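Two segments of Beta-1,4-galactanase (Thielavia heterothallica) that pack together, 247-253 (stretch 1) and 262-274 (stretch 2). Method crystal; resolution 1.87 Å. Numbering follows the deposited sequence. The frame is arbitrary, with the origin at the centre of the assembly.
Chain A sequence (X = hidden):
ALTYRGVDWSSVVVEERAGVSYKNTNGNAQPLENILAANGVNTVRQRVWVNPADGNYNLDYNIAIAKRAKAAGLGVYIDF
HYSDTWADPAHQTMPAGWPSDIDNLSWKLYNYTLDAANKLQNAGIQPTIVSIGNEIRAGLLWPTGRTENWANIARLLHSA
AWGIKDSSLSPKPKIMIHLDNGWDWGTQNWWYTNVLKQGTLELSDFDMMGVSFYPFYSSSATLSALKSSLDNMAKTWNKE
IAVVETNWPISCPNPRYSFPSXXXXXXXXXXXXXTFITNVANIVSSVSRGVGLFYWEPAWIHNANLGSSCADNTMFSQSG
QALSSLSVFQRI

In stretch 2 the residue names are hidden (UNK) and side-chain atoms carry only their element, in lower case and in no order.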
ATOM      1  N   ASN A 247      -8.126  -1.078  -7.038  1.00 11.26           N
ATOM      2  CA  ASN A 247      -9.014  -2.213  -7.281  1.00 11.76           C
ATOM      3  C   ASN A 247      -9.908  -1.884  -8.478  1.00 12.00           C
ATOM      4  O   ASN A 247     -10.109  -0.714  -8.809  1.00 11.33           O
ATOM      5  CB  ASN A 247      -9.985  -2.418  -6.107  1.00 11.51           C
ATOM      6  CG  ASN A 247      -9.442  -3.293  -4.987  1.00 11.58           C
ATOM      7  OD1 ASN A 247     -10.096  -3.430  -3.954  1.00 11.36           O
ATOM      8  ND2 ASN A 247      -8.272  -3.896  -5.183  1.00 10.86           N
ATOM      9  N   TRP A 248     -10.427  -2.929  -9.116  1.00 12.13           N
ATOM     10  CA  TRP A 248     -11.412  -2.794 -10.187  1.00 12.52           C
ATOM     11  C   TRP A 248     -12.279  -4.035 -10.035  1.00 13.07           C
ATOM     12  O   TRP A 248     -11.774  -5.155  -9.948  1.00 12.92           O
ATOM     13  CB  TRP A 248     -10.815  -2.748 -11.591  1.00 12.12           C
ATOM     14  CG  TRP A 248     -11.922  -2.517 -12.587  1.00 11.62           C
ATOM     15  CD1 TRP A 248     -12.574  -3.464 -13.325  1.00 11.84           C
ATOM     16  CD2 TRP A 248     -12.587  -1.275 -12.856  1.00 12.16           C
ATOM     17  NE1 TRP A 248     -13.605  -2.889 -14.033  1.00 11.91           N
ATOM     18  CE2 TRP A 248     -13.635  -1.547 -13.764  1.00 12.26           C
ATOM     19  CE3 TRP A 248     -12.401   0.044 -12.411  1.00 12.01           C
ATOM     20  CZ2 TRP A 248     -14.498  -0.550 -14.239  1.00 12.56           C
ATOM     21  CZ3 TRP A 248     -13.257   1.037 -12.882  1.00 12.74           C
ATOM     22  CH2 TRP A 248     -14.295   0.732 -13.789  1.00 12.52           C
ATOM     23  N   PRO A 249     -13.603  -3.854  -9.998  1.00 13.73           N
ATOM     24  CA  PRO A 249     -14.488  -5.003  -9.831  1.00 13.68           C
ATOM     25  C   PRO A 249     -14.790  -5.904 -11.015  1.00 14.46           C
ATOM     26  O   PRO A 249     -14.841  -5.459 -12.166  1.00 14.33           O
ATOM     27  CB  PRO A 249     -15.756  -4.365  -9.263  1.00 13.94           C
ATOM     28  CG  PRO A 249     -15.803  -3.056  -9.949  1.00 14.67           C
ATOM     29  CD  PRO A 249     -14.357  -2.585  -9.980  1.00 13.71           C
ATOM     30  N   ILE A 250     -14.970  -7.187 -10.713  1.00 14.81           N
ATOM     31  CA  ILE A 250     -15.364  -8.155 -11.725  1.00 16.09           C
ATOM     32  C   ILE A 250     -16.874  -8.281 -11.524  1.00 16.25           C
ATOM     33  O   ILE A 250     -17.577  -8.919 -12.303  1.00 16.60           O
ATOM     34  CB  ILE A 250     -14.677  -9.537 -11.544  1.00 16.51           C
ATOM     35  CG1 ILE A 250     -14.902 -10.080 -10.138  1.00 16.58           C
ATOM     36  CG2 ILE A 250     -13.195  -9.419 -11.855  1.00 16.11           C
ATOM     37  CD1 ILE A 250     -14.293 -11.460  -9.930  1.00 17.36           C
ATOM     38  N   SER A 251     -17.360  -7.642 -10.463  1.00 16.21           N
ATOM     39  CA  SER A 251     -18.784  -7.634 -10.142  1.00 16.67           C
ATOM     40  C   SER A 251     -19.115  -6.485  -9.194  1.00 16.66           C
ATOM     41  O   SER A 251     -18.510  -6.354  -8.131  1.00 15.45           O
ATOM     42  CB  SER A 251     -19.204  -8.964  -9.510  1.00 17.18           C
ATOM     43  OG  SER A 251     -20.594  -8.967  -9.231  1.00 19.19           O
ATOM     44  N   CYS A 252     -20.062  -5.640  -9.590  1.00 16.60           N
ATOM     45  CA  CYS A 252     -20.473  -4.508  -8.765  1.00 16.84           C
ATOM     46  C   CYS A 252     -21.935  -4.172  -9.021  1.00 17.90           C
ATOM     47  O   CYS A 252     -22.253  -3.111  -9.556  1.00 18.01           O
ATOM     48  CB  CYS A 252     -19.633  -3.256  -9.055  1.00 16.49           C
ATOM     49  SG  CYS A 252     -19.875  -2.046  -7.713  1.00 14.38           S
ATOM     50  N   PRO A 253     -22.850  -5.063  -8.624  1.00 18.79           N
ATOM     51  CA  PRO A 253     -24.277  -4.823  -8.838  1.00 19.51           C
ATOM     52  C   PRO A 253     -24.906  -3.765  -7.931  1.00 19.96           C
ATOM     53  O   PRO A 253     -25.987  -3.262  -8.222  1.00 20.58           O
ATOM     54  CB  PRO A 253     -24.884  -6.201  -8.601  1.00 19.72           C
ATOM     55  CG  PRO A 253     -24.015  -6.743  -7.494  1.00 19.88           C
ATOM     56  CD  PRO A 253     -22.623  -6.366  -7.966  1.00 19.54           C
ATOM     57  N   UNK A 262     -14.508   8.913 -16.775  1.00 20.10           N
ATOM     58  CA  UNK A 262     -13.609   8.286 -17.741  1.00 20.73           C
ATOM     59  C   UNK A 262     -13.297   6.805 -17.554  1.00 21.24           C
ATOM     60  O   UNK A 262     -12.340   6.296 -18.137  1.00 21.14           O
ATOM     61  c   UNK A 262     -12.292   9.074 -17.884  1.00 20.02           C
ATOM     62  o   UNK A 262     -10.780  10.278 -16.512  1.00 18.98           O
ATOM     63  c   UNK A 262     -11.606   9.337 -16.561  1.00 19.89           C
ATOM     64  o   UNK A 262     -11.868   8.608 -15.582  1.00 18.31           O
ATOM     65  N   UNK A 263     -14.104   6.114 -16.752  1.00 22.20           N
ATOM     66  CA  UNK A 263     -13.932   4.675 -16.543  1.00 23.32           C
ATOM     67  C   UNK A 263     -15.291   3.975 -16.636  1.00 24.47           C
ATOM     68  O   UNK A 263     -15.391   2.757 -16.468  1.00 23.92           O
ATOM     69  c   UNK A 263     -11.892   4.935 -15.095  1.00 22.70           C
ATOM     70  c   UNK A 263     -13.292   4.348 -15.169  1.00 23.13           C
ATOM     71  c   UNK A 263     -14.162   4.878 -14.042  1.00 22.93           C
ATOM     72  N   UNK A 264     -16.331   4.755 -16.923  1.00 25.98           N
ATOM     73  CA  UNK A 264     -17.691   4.230 -17.036  1.00 27.31           C
ATOM     74  C   UNK A 264     -17.889   3.194 -18.135  1.00 27.51           C
ATOM     75  O   UNK A 264     -18.825   2.394 -18.080  1.00 28.14           O
ATOM     76  c   UNK A 264     -19.239   5.968 -15.967  1.00 29.87           C
ATOM     77  c   UNK A 264     -21.178   7.274 -15.015  1.00 32.68           C
ATOM     78  c   UNK A 264     -20.394   6.914 -16.269  1.00 31.75           C
ATOM     79  n   UNK A 264     -20.379   8.066 -14.040  1.00 33.67           N
ATOM     80  c   UNK A 264     -18.689   5.371 -17.250  1.00 28.29           C
ATOM     81  N   UNK A 265     -17.030   3.194 -19.142  1.00 27.14           N
ATOM     82  CA  UNK A 265     -17.201   2.220 -20.204  1.00 26.88           C
ATOM     83  C   UNK A 265     -16.451   0.923 -19.957  1.00 25.27           C
ATOM     84  O   UNK A 265     -16.620  -0.047 -20.699  1.00 25.65           O
ATOM     85  n   UNK A 265     -17.436   4.978 -22.452  1.00 32.41           N
ATOM     86  c   UNK A 265     -16.806   2.819 -21.548  1.00 29.18           C
ATOM     87  o   UNK A 265     -19.044   3.434 -22.145  1.00 33.45           O
ATOM     88  c   UNK A 265     -17.858   3.775 -22.077  1.00 31.41           C
ATOM     89  N   UNK A 266     -15.630   0.901 -18.912  1.00 22.72           N
ATOM     90  CA  UNK A 266     -14.896  -0.311 -18.580  1.00 20.27           C
ATOM     91  C   UNK A 266     -15.882  -1.260 -17.903  1.00 19.37           C
ATOM     92  O   UNK A 266     -16.521  -0.905 -16.915  1.00 18.33           O
ATOM     93  c   UNK A 266     -11.559   1.315 -17.378  1.00 17.77           C
ATOM     94  c   UNK A 266     -12.992  -1.331 -17.309  1.00 18.71           C
ATOM     95  c   UNK A 266     -13.725  -0.030 -17.617  1.00 19.37           C
ATOM     96  c   UNK A 266     -12.756   0.975 -18.248  1.00 18.39           C
ATOM     97  N   UNK A 267     -16.020  -2.482 -18.432  1.00 18.45           N
ATOM     98  CA  UNK A 267     -16.943  -3.459 -17.854  1.00 17.97           C
ATOM     99  C   UNK A 267     -16.438  -4.084 -16.560  1.00 17.87           C
ATOM    100  O   UNK A 267     -15.236  -4.090 -16.288  1.00 17.10           O
ATOM    101  c   UNK A 267     -15.352  -3.032 -19.627  1.00 18.88           C
ATOM    102  c   UNK A 267     -15.686  -4.514 -19.539  1.00 18.59           C
ATOM    103  c   UNK A 267     -17.074  -4.494 -18.965  1.00 18.86           C
ATOM    104  N   UNK A 268     -17.370  -4.595 -15.760  1.00 17.02           N
ATOM    105  CA  UNK A 268     -17.014  -5.266 -14.517  1.00 17.10           C
ATOM    106  C   UNK A 268     -16.795  -6.719 -14.907  1.00 16.82           C
ATOM    107  O   UNK A 268     -17.747  -7.502 -14.995  1.00 16.32           O
ATOM    108  c   UNK A 268     -18.147  -5.163 -13.493  1.00 17.17           C
ATOM    109  c   UNK A 268     -18.468  -3.755 -13.090  1.00 17.78           C
ATOM    110  c   UNK A 268     -17.738  -1.527 -12.478  1.00 18.03           C
ATOM    111  c   UNK A 268     -19.062  -1.132 -12.301  1.00 17.96           C
ATOM    112  c   UNK A 268     -20.088  -2.046 -12.517  1.00 18.20           C
ATOM    113  c   UNK A 268     -19.787  -3.352 -12.910  1.00 17.61           C
ATOM    114  c   UNK A 268     -17.448  -2.832 -12.871  1.00 17.52           C
ATOM    115  N   UNK A 269     -15.536  -7.059 -15.164  1.00 16.01           N
ATOM    116  CA  UNK A 269     -15.155  -8.402 -15.576  1.00 16.32           C
ATOM    117  C   UNK A 269     -13.635  -8.477 -15.545  1.00 16.20           C
ATOM    118  O   UNK A 269     -12.967  -7.461 -15.386  1.00 15.98           O
ATOM    119  o   UNK A 269     -14.973  -7.759 -17.896  1.00 15.43           O
ATOM    120  c   UNK A 269     -15.624  -8.651 -17.006  1.00 16.15           C
ATOM    121  N   UNK A 270     -13.070  -9.682 -15.698  1.00 16.63           N
ATOM    122  CA  UNK A 270     -11.608  -9.798 -15.685  1.00 16.83           C
ATOM    123  C   UNK A 270     -11.003  -8.944 -16.795  1.00 16.88           C
ATOM    124  O   UNK A 270      -9.961  -8.314 -16.613  1.00 16.95           O
ATOM    125  c   UNK A 270     -11.380 -11.290 -15.904  1.00 16.83           C
ATOM    126  c   UNK A 270     -13.701 -11.014 -15.672  1.00 17.28           C
ATOM    127  c   UNK A 270     -12.562 -11.900 -15.201  1.00 17.26           C
ATOM    128  N   UNK A 271     -11.666  -8.925 -17.949  1.00 16.44           N
ATOM    129  CA  UNK A 271     -11.197  -8.137 -19.084  1.00 16.48           C
ATOM    130  C   UNK A 271     -11.177  -6.663 -18.683  1.00 15.58           C
ATOM    131  O   UNK A 271     -10.238  -5.927 -19.003  1.00 15.62           O
ATOM    132  o   UNK A 271     -12.066 -11.939 -20.049  1.00 22.26           O
ATOM    133  c   UNK A 271     -12.126  -8.329 -20.290  1.00 17.56           C
ATOM    134  o   UNK A 271     -13.625 -10.595 -19.296  1.00 21.14           O
ATOM    135  c   UNK A 271     -12.104  -9.720 -20.926  1.00 19.88           C
ATOM    136  c   UNK A 271     -12.634 -10.825 -20.019  1.00 21.35           C
ATOM    137  N   UNK A 272     -12.229  -6.241 -17.986  1.00 14.81           N
ATOM    138  CA  UNK A 272     -12.321  -4.865 -17.531  1.00 14.01           C
ATOM    139  C   UNK A 272     -11.209  -4.545 -16.546  1.00 13.95           C
ATOM    140  O   UNK A 272     -10.645  -3.448 -16.579  1.00 13.39           O
ATOM    141  N   UNK A 273     -10.894  -5.495 -15.665  1.00 13.52           N
ATOM    142  CA  UNK A 273      -9.822  -5.290 -14.695  1.00 13.99           C
ATOM    143  C   UNK A 273      -8.495  -5.034 -15.392  1.00 13.76           C
ATOM    144  O   UNK A 273      -7.740  -4.149 -14.993  1.00 13.92           O
ATOM    145  c   UNK A 273      -9.640  -6.513 -13.792  1.00 14.13           C
ATOM    146  n   UNK A 273     -10.628  -7.668 -10.551  1.00 13.46           N
ATOM    147  c   UNK A 273     -10.359  -7.880 -11.833  1.00 14.74           C
ATOM    148  o   UNK A 273      -9.829  -8.916 -12.241  1.00 14.47           O
ATOM    149  c   UNK A 273     -10.740  -6.774 -12.802  1.00 14.95           C
ATOM    150  N   UNK A 274      -8.199  -5.820 -16.425  1.00 14.44           N
ATOM    151  CA  UNK A 274      -6.934  -5.651 -17.130  1.00 14.54           C
ATOM    152  C   UNK A 274      -6.856  -4.275 -17.775  1.00 14.20           C
ATOM    153  O   UNK A 274      -5.798  -3.653 -17.782  1.00 14.12           O
ATOM    154  c   UNK A 274      -6.985  -8.115 -17.650  1.00 14.10           C
ATOM    155  c   UNK A 274      -6.714  -6.734 -18.216  1.00 15.48           C
ATOM    156  o   UNK A 274      -7.597  -6.499 -19.316  1.00 19.34           O
TER

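Position 262 carries two side-chain carbons, the second bearing two oxygens. This short carboxylate is Asp262; it is out of reach of stretch 1 and makes no contact there.

At 263 one carbon carries two others, three in all and no heteroatom. A beta-branched side chain of this size is Val263. Its CB lies 4.0 Å from Trp248 CH2, and its backbone O is 3.5 Å from the same CH2.

Position 264 has four carbons in a row ending in nitrogen, which gives Lys264; its CA-to-CB bond points away. Position 265 has two carbons, the second carrying one oxygen and one nitrogen. The count fits an amide, Asn265, whose CA-to-CB bond likewise points away.

Four carbons forked at the first, with one arm two carbons long, identify 266 as Ile266. It closes a type I turn begun at Val263, its N donating to Val263 O at 3.1 Å. Its CB approaches Trp248 CZ2 to 3.5 Å, and its O lies near the plane of the indole, at the ring edge.

At 267 three carbons close a ring onto the backbone N: Pro267. Its CA-to-CB bond points away, but the carbonyl is used, since Trp248 NE1 donates to Pro267 O at 3.0 Å with an angle of 165°.

Position 268 shows one carbon followed by a six-carbon ring without a hydroxyl oxygen, hence Phe268. Cys252 CB sits over one ring face, 3.8 Å from the centroid and 16° off the normal. Pro249 CG comes within 3.4 Å of Phe268 CD1. The Trp248 six-membered ring is oblique to this ring, with centroids 5.8 Å apart and planes at 41°.

One carbon and one oxygen make 269 Ser269. Its CA-to-CB bond points away from stretch 1, and the side chain serves its own segment: at the N-cap, its OG accepts from the N of position 272 at 3.1 Å. Its CA is nevertheless 3.9 Å from Ile250 CA, so backbones meet closely here.

Position 270 again has three carbons closed onto N, Pro270, the first residue of the helix; its CD is 4.2 Å from Ile250 CG2. At 271, three carbons with two oxygens on the third give Glu271, which is exposed and makes no contact across.

No side-chain atom exists at 272, so it is Gly272. Its O lies over one face of the Trp248 ring; an ideal CB would fall 1.7 Å from Pro267 O, a clash.

Position 273 has three carbons, the third bearing one oxygen and one nitrogen: Gln273. Gln273 NE2 donates to Trp248 O at 2.8 Å and 172°, while Gln273 CD lies 3.2 Å from Ile250 CG2. One carbon carrying an oxygen and a carbon makes 274 Thr274; its OG1 donates to Glu271 O at 2.7 Å.

The contact buries 563 Å² in total and centers on Trp248. Two nearly linear hydrogen bonds tether this residue, one through its indole nitrogen and one through its carbonyl. Phe268 extends the apolar packing to Pro249 and Cys252, while the capped helix start carries Gln273.

Stretch 2, residues 262-274: DVKNIPFSPEGQT
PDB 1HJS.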